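PDB 1GTD: MTH169 from Methanobacterium thermoautotrophicum, which is a small alpha-beta protein of the PurS family, found in an assembly of four copies joined in part by beta sheets that run on between subunits. Local coordinates for residues Met4-Ile9 against Thr40-Phe45; Glu58-Cys63 against His73-Ser78; Ala21-Ala26 against Glu35-Thr40. One frame throughout, in Å; residues are numbered along the deposited sequence.

Contact 1 (Met4-Ile9 against Thr40-Phe45); sequences MVEVRI and TDVITF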
loop_
_atom_site.group_PDB
_atom_site.type_symbol
_atom_site.label_atom_id
_atom_site.label_comp_id
_atom_site.label_asym_id
_atom_site.label_seq_id
_atom_site.Cartn_x
_atom_site.Cartn_y
_atom_site.Cartn_z
HETATM N N MSE B 4 -8.157 -20.118 12.845
HETATM C CA MSE B 4 -7.757 -18.719 12.820
HETATM C C MSE B 4 -6.357 -18.656 12.195
HETATM O O MSE B 4 -5.381 -19.142 12.776
HETATM C CB MSE B 4 -7.751 -18.189 14.248
HETATM C CG MSE B 4 -7.690 -16.693 14.376
HETATM SE SE MSE B 4 -8.561 -16.067 16.016
HETATM C CE MSE B 4 -7.068 -16.270 17.263
ATOM N N VAL B 5 -6.263 -18.064 11.007
ATOM C CA VAL B 5 -4.995 -17.978 10.289
ATOM C C VAL B 5 -4.357 -16.594 10.297
ATOM O O VAL B 5 -5.046 -15.585 10.186
ATOM C CB VAL B 5 -5.174 -18.402 8.808
ATOM C CG1 VAL B 5 -3.815 -18.528 8.124
ATOM C CG2 VAL B 5 -5.959 -19.703 8.725
ATOM N N GLU B 6 -3.034 -16.556 10.432
ATOM C CA GLU B 6 -2.301 -15.293 10.399
ATOM C C GLU B 6 -1.050 -15.427 9.538
ATOM O O GLU B 6 -0.175 -16.251 9.824
ATOM C CB GLU B 6 -1.877 -14.836 11.794
ATOM C CG GLU B 6 -1.035 -13.555 11.733
ATOM C CD GLU B 6 -0.577 -13.055 13.090
ATOM O OE1 GLU B 6 0.083 -13.827 13.823
ATOM O OE2 GLU B 6 -0.866 -11.882 13.420
ATOM N N VAL B 7 -0.970 -14.618 8.483
ATOM C CA VAL B 7 0.184 -14.641 7.588
ATOM C C VAL B 7 0.944 -13.322 7.678
ATOM O O VAL B 7 0.396 -12.255 7.387
ATOM C CB VAL B 7 -0.231 -14.865 6.125
ATOM C CG1 VAL B 7 1.000 -15.030 5.261
ATOM C CG2 VAL B 7 -1.099 -16.093 6.016
ATOM N N ARG B 8 2.203 -13.398 8.100
ATOM C CA ARG B 8 3.042 -12.209 8.222
ATOM C C ARG B 8 4.013 -12.202 7.052
ATOM O O ARG B 8 4.698 -13.189 6.800
ATOM C CB ARG B 8 3.774 -12.226 9.559
ATOM C CG ARG B 8 2.814 -12.385 10.735
ATOM C CD ARG B 8 3.534 -12.328 12.058
ATOM N NE ARG B 8 4.074 -10.995 12.313
ATOM C CZ ARG B 8 3.527 -10.102 13.137
ATOM N NH1 ARG B 8 2.411 -10.397 13.803
ATOM N NH2 ARG B 8 4.099 -8.908 13.294
ATOM N N ILE B 9 4.050 -11.091 6.325
ATOM C CA ILE B 9 4.897 -10.963 5.145
ATOM C C ILE B 9 5.888 -9.805 5.235
ATOM O O ILE B 9 5.507 -8.668 5.493
ATOM C CB ILE B 9 4.009 -10.789 3.910
ATOM C CG1 ILE B 9 2.942 -11.882 3.918
ATOM C CG2 ILE B 9 4.826 -10.902 2.641
ATOM C CD1 ILE B 9 1.866 -11.730 2.871
ATOM N N THR B 40 6.065 -4.678 8.008
ATOM C CA THR B 40 5.544 -6.032 7.910
ATOM C C THR B 40 4.060 -5.935 7.620
ATOM O O THR B 40 3.368 -5.053 8.143
ATOM C CB THR B 40 5.719 -6.810 9.224
ATOM O OG1 THR B 40 7.096 -6.785 9.624
ATOM C CG2 THR B 40 5.282 -8.254 9.038
ATOM N N ASP B 41 3.568 -6.833 6.780
ATOM C CA ASP B 41 2.158 -6.846 6.440
ATOM C C ASP B 41 1.577 -8.092 7.055
ATOM O O ASP B 41 2.110 -9.178 6.871
ATOM C CB ASP B 41 1.970 -6.876 4.929
ATOM C CG ASP B 41 2.619 -5.697 4.255
ATOM O OD1 ASP B 41 3.607 -5.906 3.509
ATOM O OD2 ASP B 41 2.150 -4.557 4.492
ATOM N N VAL B 42 0.490 -7.941 7.797
ATOM C CA VAL B 42 -0.114 -9.099 8.424
ATOM C C VAL B 42 -1.535 -9.300 7.931
ATOM O O VAL B 42 -2.361 -8.392 7.986
ATOM C CB VAL B 42 -0.112 -8.958 9.950
ATOM C CG1 VAL B 42 -0.579 -10.259 10.594
ATOM C CG2 VAL B 42 1.292 -8.568 10.420
ATOM N N ILE B 43 -1.794 -10.500 7.425
ATOM C CA ILE B 43 -3.104 -10.853 6.928
ATOM C C ILE B 43 -3.653 -11.913 7.860
ATOM O O ILE B 43 -2.973 -12.900 8.134
ATOM C CB ILE B 43 -3.023 -11.441 5.531
ATOM C CG1 ILE B 43 -2.219 -10.503 4.636
ATOM C CG2 ILE B 43 -4.422 -11.655 4.984
ATOM C CD1 ILE B 43 -1.980 -11.038 3.248
ATOM N N THR B 44 -4.868 -11.700 8.358
ATOM C CA THR B 44 -5.499 -12.660 9.251
ATOM C C THR B 44 -6.853 -13.047 8.662
ATOM O O THR B 44 -7.458 -12.271 7.931
ATOM C CB THR B 44 -5.716 -12.065 10.659
ATOM O OG1 THR B 44 -4.577 -11.281 11.046
ATOM C CG2 THR B 44 -5.879 -13.179 11.668
ATOM N N PHE B 45 -7.328 -14.248 8.969
ATOM C CA PHE B 45 -8.617 -14.699 8.450
ATOM C C PHE B 45 -9.004 -16.087 8.930
ATOM O O PHE B 45 -8.155 -16.950 9.165
ATOM C CB PHE B 45 -8.628 -14.660 6.914
ATOM C CG PHE B 45 -7.605 -15.554 6.267
ATOM C CD1 PHE B 45 -7.885 -16.895 6.022
ATOM C CD2 PHE B 45 -6.349 -15.058 5.916
ATOM C CE1 PHE B 45 -6.928 -17.730 5.437
ATOM C CE2 PHE B 45 -5.382 -15.886 5.333
ATOM C CZ PHE B 45 -5.677 -17.223 5.095
#
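Six backbone hydrogen bonds stitch Met4-Ile9 to Thr40-Phe45 as antiparallel strands. Val5 with Phe45, Val7 with Ile43 and Ile9 with Asp41 are the hydrogen-bonded pairs; Glu6 with Thr44 and Arg8 with Val42 are the non-hydrogen-bonded ones between them. The middle rung is the straightest: Val7 N donates to Ile43 O at 2.7 Å and 175°, nearly along the C=O axis. At the end rung Val5 N instead lies above the carbonyl plane of Phe45 O.

Val5, Val7, Ile9, Ile43 and Phe45 share one face. Phe45 has CG between the backbone N and the carbonyl carbon (chi1 61°), a crowded position that lays its ring beside Val5, whose CB stands over one ring face, 4.0 Å from the centroid, in a CH-pi contact. Farther along, the CD1 tips of Ile9 and Ile43 meet at 3.9 Å. These branched and aromatic residues suit a face buried under helix 59-67, which reaches Val7 through Cys63 and Phe45 through Met62. Strand 3-11 is the middle of three antiparallel strands in this chain, with 37-47 on one flank and 73-81 on the other.

On the other face Val42 lies against both Glu6 and Arg8. Its CG1, anti to the backbone N, touches Glu6 OE2 at 3.3 Å, while CG2 lies over one face of the Arg8 guanidinium, 3.8 Å from CZ. A bend at chi3 (68°) turns the guanidinium flat over this methyl, and a long salt bridge, 3.6 Å from Arg8 NH1 to Glu6 OE2, links the two charges loosely. Glu6 OE1 has a weak bond to Ser78 OG. The carboxylate may also temper the repulsion between Arg8 and Arg8 of the second subunit, whose strand pairs with Thr40, Asp41, Val42 and Thr44 and extends the sheet.

Contact 2 (Glu58-Cys63 against His73-Ser78); sequences EVEDMC and HDYDVS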
loop_
_atom_site.group_PDB
_atom_site.type_symbol
_atom_site.label_atom_id
_atom_site.label_comp_id
_atom_site.label_asym_id
_atom_site.label_seq_id
_atom_site.Cartn_x
_atom_site.Cartn_y
_atom_site.Cartn_z
ATOM N N GLU B 58 -3.151 -25.468 2.206
ATOM C CA GLU B 58 -3.835 -24.457 1.412
ATOM C C GLU B 58 -3.297 -23.059 1.657
ATOM O O GLU B 58 -3.030 -22.309 0.717
ATOM C CB GLU B 58 -5.319 -24.464 1.713
ATOM C CG GLU B 58 -6.001 -25.743 1.353
ATOM C CD GLU B 58 -7.490 -25.558 1.286
ATOM O OE1 GLU B 58 -7.941 -24.911 0.311
ATOM O OE2 GLU B 58 -8.195 -26.039 2.210
ATOM N N VAL B 59 -3.151 -22.689 2.920
ATOM C CA VAL B 59 -2.629 -21.371 3.216
ATOM C C VAL B 59 -1.306 -21.248 2.469
ATOM O O VAL B 59 -1.054 -20.250 1.793
ATOM C CB VAL B 59 -2.399 -21.180 4.722
ATOM C CG1 VAL B 59 -1.863 -19.786 4.987
ATOM C CG2 VAL B 59 -3.705 -21.391 5.479
ATOM N N GLU B 60 -0.476 -22.283 2.569
ATOM C CA GLU B 60 0.816 -22.293 1.892
ATOM C C GLU B 60 0.681 -22.039 0.387
ATOM O O GLU B 60 1.544 -21.415 -0.227
ATOM C CB GLU B 60 1.524 -23.625 2.129
ATOM C CG GLU B 60 2.762 -23.819 1.275
ATOM C CD GLU B 60 3.815 -22.739 1.493
ATOM O OE1 GLU B 60 4.811 -22.740 0.735
ATOM O OE2 GLU B 60 3.652 -21.901 2.415
ATOM N N ASP B 61 -0.400 -22.528 -0.208
ATOM C CA ASP B 61 -0.617 -22.313 -1.630
ATOM C C ASP B 61 -0.940 -20.847 -1.867
ATOM O O ASP B 61 -0.408 -20.227 -2.784
ATOM C CB ASP B 61 -1.778 -23.168 -2.147
ATOM C CG ASP B 61 -1.418 -24.633 -2.285
ATOM O OD1 ASP B 61 -0.213 -24.956 -2.393
ATOM O OD2 ASP B 61 -2.355 -25.465 -2.305
HETATM N N MSE B 62 -1.821 -20.305 -1.029
HETATM C CA MSE B 62 -2.233 -18.913 -1.129
HETATM C C MSE B 62 -1.048 -17.959 -1.052
HETATM O O MSE B 62 -1.002 -16.957 -1.769
HETATM C CB MSE B 62 -3.233 -18.587 -0.022
HETATM C CG MSE B 62 -4.540 -19.348 -0.140
HETATM SE SE MSE B 62 -5.741 -19.013 1.340
HETATM C CE MSE B 62 -4.648 -17.714 2.258
ATOM N N CYS B 63 -0.097 -18.265 -0.178
ATOM C CA CYS B 63 1.089 -17.426 -0.034
ATOM C C CYS B 63 1.952 -17.515 -1.284
ATOM O O CYS B 63 2.477 -16.514 -1.759
ATOM C CB CYS B 63 1.919 -17.859 1.178
ATOM S SG CYS B 63 1.159 -17.534 2.796
ATOM N N HIS B 73 10.003 -11.946 -0.608
ATOM C CA HIS B 73 9.382 -11.908 0.728
ATOM C C HIS B 73 9.672 -13.111 1.617
ATOM O O HIS B 73 9.788 -14.237 1.143
ATOM C CB HIS B 73 7.851 -11.805 0.646
ATOM C CG HIS B 73 7.356 -10.597 -0.075
ATOM N ND1 HIS B 73 6.917 -10.638 -1.381
ATOM C CD2 HIS B 73 7.238 -9.309 0.324
ATOM C CE1 HIS B 73 6.548 -9.425 -1.754
ATOM N NE2 HIS B 73 6.733 -8.601 -0.738
ATOM N N ASP B 74 9.790 -12.848 2.912
ATOM C CA ASP B 74 9.964 -13.888 3.924
ATOM C C ASP B 74 8.572 -13.859 4.550
ATOM O O ASP B 74 8.045 -12.771 4.811
ATOM C CB ASP B 74 10.973 -13.482 5.015
ATOM C CG ASP B 74 12.423 -13.734 4.627
ATOM O OD1 ASP B 74 12.706 -14.730 3.928
ATOM O OD2 ASP B 74 13.290 -12.938 5.057
ATOM N N TYR B 75 7.955 -15.012 4.780
ATOM C CA TYR B 75 6.642 -14.985 5.398
ATOM C C TYR B 75 6.481 -15.990 6.522
ATOM O O TYR B 75 7.233 -16.955 6.616
ATOM C CB TYR B 75 5.549 -15.156 4.346
ATOM C CG TYR B 75 5.608 -16.431 3.546
ATOM C CD1 TYR B 75 4.692 -17.461 3.775
ATOM C CD2 TYR B 75 6.563 -16.603 2.545
ATOM C CE1 TYR B 75 4.721 -18.633 3.022
ATOM C CE2 TYR B 75 6.607 -17.772 1.786
ATOM C CZ TYR B 75 5.680 -18.782 2.029
ATOM O OH TYR B 75 5.709 -19.931 1.277
ATOM N N ASP B 76 5.518 -15.717 7.396
ATOM C CA ASP B 76 5.202 -16.558 8.548
ATOM C C ASP B 76 3.735 -16.920 8.494
ATOM O O ASP B 76 2.894 -16.098 8.125
ATOM C CB ASP B 76 5.440 -15.802 9.854
ATOM C CG ASP B 76 6.848 -15.910 10.338
ATOM O OD1 ASP B 76 7.128 -16.859 11.098
ATOM O OD2 ASP B 76 7.678 -15.054 9.956
ATOM N N VAL B 77 3.423 -18.149 8.871
ATOM C CA VAL B 77 2.042 -18.583 8.897
ATOM C C VAL B 77 1.783 -19.250 10.235
ATOM O O VAL B 77 2.498 -20.180 10.628
ATOM C CB VAL B 77 1.727 -19.574 7.762
ATOM C CG1 VAL B 77 0.267 -20.013 7.853
ATOM C CG2 VAL B 77 1.986 -18.920 6.417
ATOM N N SER B 78 0.783 -18.746 10.951
ATOM C CA SER B 78 0.411 -19.310 12.241
ATOM C C SER B 78 -1.049 -19.720 12.146
ATOM O O SER B 78 -1.890 -18.957 11.678
ATOM C CB SER B 78 0.601 -18.284 13.367
ATOM O OG SER B 78 -0.324 -17.214 13.257
#
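The hydroxyl of Tyr75 straddles the carboxylate of Glu60 almost evenly, 3.0 Å from OH to OE1 and 3.1 Å from OH to OE2. Both hydrogen bonds are weak. The flat groups are nearly coplanar, 14° apart, with OE2 in the ring plane at its edge, although the two side chains cross at about a right angle. A bend at chi2 (59°) turns the glutamate to the tyrosine's tip. Gln64 NE2, one helical turn on, also hydrogen-bonds Tyr75 OH, so the phenol is held by polar groups of the helix while its ring packs against Cys63.

Cys63, on the helix side facing the strand, meets the ring by its CB and SG. CB comes to 3.4 Å from Tyr75 CE1, and SG lies 4.5 Å from the ring centroid, obliquely, as a sulfur-aromatic contact. A small, weakly polar cysteine suits a place beside the ring, and Cys63 SG also meets Val77 CG2 at 4.0 Å. One turn earlier, Val59 and Val77 slide past each other with their CG1 methyls 3.6 Å apart.

Val59 and Cys63 also rest on Val5 and Val7 of the central strand. With the axes of 59-63 and 73-78 10.1 Å apart, this is helix-on-sheet packing of a two-layer alpha-beta fold, the helix lying along the sheet, roughly antiparallel to strand 73-81, which follows it in the chain.

Contact 3 (Ala21-Ala26 against Glu35-Thr40); sequences ATIERA and EDTDTT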
loop_
_atom_site.group_PDB
_atom_site.type_symbol
_atom_site.label_atom_id
_atom_site.label_comp_id
_atom_site.label_asym_id
_atom_site.label_seq_id
_atom_site.Cartn_x
_atom_site.Cartn_y
_atom_site.Cartn_z
ATOM N N ALA B 21 11.738 3.191 3.630
ATOM C CA ALA B 21 12.649 4.290 3.339
ATOM C C ALA B 21 11.905 5.624 3.394
ATOM O O ALA B 21 12.424 6.622 3.895
ATOM C CB ALA B 21 13.282 4.093 1.964
ATOM N N THR B 22 10.685 5.634 2.879
ATOM C CA THR B 22 9.887 6.851 2.872
ATOM C C THR B 22 9.550 7.328 4.292
ATOM O O THR B 22 9.692 8.508 4.624
ATOM C CB THR B 22 8.604 6.629 2.059
ATOM O OG1 THR B 22 8.958 6.394 0.691
ATOM C CG2 THR B 22 7.695 7.832 2.145
ATOM N N ILE B 23 9.121 6.402 5.135
ATOM C CA ILE B 23 8.784 6.725 6.510
ATOM C C ILE B 23 9.992 7.302 7.245
ATOM O O ILE B 23 9.914 8.367 7.856
ATOM C CB ILE B 23 8.323 5.474 7.258
ATOM C CG1 ILE B 23 6.967 5.008 6.726
ATOM C CG2 ILE B 23 8.260 5.753 8.733
ATOM C CD1 ILE B 23 6.481 3.713 7.355
ATOM N N GLU B 24 11.110 6.595 7.179
ATOM C CA GLU B 24 12.326 7.019 7.859
ATOM C C GLU B 24 12.747 8.427 7.484
ATOM O O GLU B 24 13.027 9.248 8.357
ATOM C CB GLU B 24 13.463 6.043 7.554
ATOM C CG GLU B 24 14.727 6.319 8.336
ATOM C CD GLU B 24 15.722 5.171 8.264
ATOM O OE1 GLU B 24 15.354 4.034 8.640
ATOM O OE2 GLU B 24 16.875 5.410 7.839
ATOM N N ARG B 25 12.801 8.706 6.187
ATOM C CA ARG B 25 13.189 10.027 5.716
ATOM C C ARG B 25 12.232 11.104 6.214
ATOM O O ARG B 25 12.660 12.163 6.682
ATOM C CB ARG B 25 13.232 10.058 4.190
ATOM C CG ARG B 25 13.304 11.468 3.615
ATOM C CD ARG B 25 13.820 11.475 2.182
ATOM N NE ARG B 25 13.971 12.842 1.691
ATOM C CZ ARG B 25 12.950 13.628 1.358
ATOM N NH1 ARG B 25 11.706 13.176 1.459
ATOM N NH2 ARG B 25 13.169 14.863 0.930
ATOM N N ALA B 26 10.937 10.829 6.105
ATOM C CA ALA B 26 9.917 11.771 6.535
ATOM C C ALA B 26 10.069 12.043 8.018
ATOM O O ALA B 26 9.938 13.185 8.456
ATOM C CB ALA B 26 8.536 11.212 6.242
ATOM N N GLU B 35 16.335 4.520 12.970
ATOM C CA GLU B 35 17.144 3.690 12.101
ATOM C C GLU B 35 16.514 2.338 11.867
ATOM O O GLU B 35 15.580 1.943 12.555
ATOM C CB GLU B 35 18.529 3.504 12.703
ATOM C CG GLU B 35 19.347 4.771 12.746
ATOM C CD GLU B 35 20.475 4.683 13.754
ATOM O OE1 GLU B 35 21.310 3.756 13.638
ATOM O OE2 GLU B 35 20.522 5.538 14.668
ATOM N N ASP B 36 17.042 1.631 10.880
ATOM C CA ASP B 36 16.568 0.301 10.553
ATOM C C ASP B 36 15.064 0.180 10.414
ATOM O O ASP B 36 14.501 -0.867 10.738
ATOM C CB ASP B 36 17.054 -0.687 11.607
ATOM C CG ASP B 36 18.556 -0.741 11.685
ATOM O OD1 ASP B 36 19.181 -0.828 10.606
ATOM O OD2 ASP B 36 19.105 -0.698 12.810
ATOM N N THR B 37 14.416 1.236 9.928
ATOM C CA THR B 37 12.975 1.189 9.757
ATOM C C THR B 37 12.665 -0.083 8.976
ATOM O O THR B 37 13.462 -0.510 8.139
ATOM C CB THR B 37 12.440 2.415 8.985
ATOM O OG1 THR B 37 12.788 3.620 9.679
ATOM C CG2 THR B 37 10.922 2.340 8.875
ATOM N N ASP B 38 11.513 -0.686 9.260
ATOM C CA ASP B 38 11.101 -1.921 8.608
ATOM C C ASP B 38 9.570 -1.983 8.595
ATOM O O ASP B 38 8.907 -1.390 9.458
ATOM C CB ASP B 38 11.674 -3.098 9.394
ATOM C CG ASP B 38 12.011 -4.281 8.522
ATOM O OD1 ASP B 38 12.516 -5.289 9.076
ATOM O OD2 ASP B 38 11.776 -4.205 7.292
ATOM N N THR B 39 9.016 -2.711 7.631
ATOM C CA THR B 39 7.564 -2.836 7.490
ATOM C C THR B 39 7.129 -4.292 7.313
ATOM O O THR B 39 7.744 -5.048 6.560
ATOM C CB THR B 39 7.072 -2.008 6.260
ATOM O OG1 THR B 39 6.627 -0.712 6.688
ATOM C CG2 THR B 39 5.963 -2.736 5.509
ATOM N N THR B 40 6.065 -4.678 8.008
ATOM C CA THR B 40 5.544 -6.032 7.910
ATOM C C THR B 40 4.060 -5.935 7.620
ATOM O O THR B 40 3.368 -5.053 8.143
ATOM C CB THR B 40 5.719 -6.810 9.224
ATOM O OG1 THR B 40 7.096 -6.785 9.624
ATOM C CG2 THR B 40 5.282 -8.254 9.038
#
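Glu24 reaches out from helix 18-30 with CG anti to the backbone N (chi1 -174°) and its chain extended at chi2, while Thr37 holds OG1 anti to its own carbonyl carbon and beside its own N (chi1 -59°). Threonine thereby presents two donors on one side, and the glutamate is long enough to bring a single oxygen to both. Glu24 OE1 accepts from Thr37 OG1, 2.8 Å away, on its anti lone pair; Thr37 N donates to the same OE1 at 3.2 Å, approaching nearly along the C-O axis with a 158° angle at the hydrogen. Two donors thus grip OE1, which holds the carboxylate in place and would favour its charged form. The aliphatic part of Glu24 runs past the threonine in the opposite direction, its CB 3.3 Å from Thr37 OG1.

Next to these bonds, Ile23 CG2 faces Thr37 CG2 at 4.3 Å, and Ile23 also packs on Leu67 of the second subunit. Thr39, buried and pointing the same way from the strand, lies against Ile43 of that subunit; a threonine's methyl and beta branch suit both an extended backbone and such a packed surface. Arg25, on another side of the helix, hydrogen-bonds Gln64 O of the third subunit.

Asp36, with backbone angles in the left-handed region, turns the chain a corner, so the residue bonded to Glu24 directly follows it. Helix 18-30 thus packs against the strand that comes after it, in an alpha-beta pairing at the edge where Glu35, Asp38, Thr39 and Thr40 pair antiparallel with a strand of the second subunit and the sheet runs on across the interface.

Contacts 1 and 2 lie close together, their centres 9 Å apart, as helix layer on sheet layer: strand 3-11 is hydrogen-bonded to strands 37-47 and 73-81, the latter as in Arg8 O to Asp76 N, while helix 59-67 covers the sheet. Contact 3 has its centre about 20 Å from that of contact 1 and about 24 Å from that of contact 2, across the chain's centre from the latter. Along the chain it is nested within the loop that contact 1 closes, sharing Thr40, and both close before contact 2 opens. Strand 37-47 thus joins helix 18-30 to the compact sheet, and its outlying part meets the second subunit, which all three contacts touch.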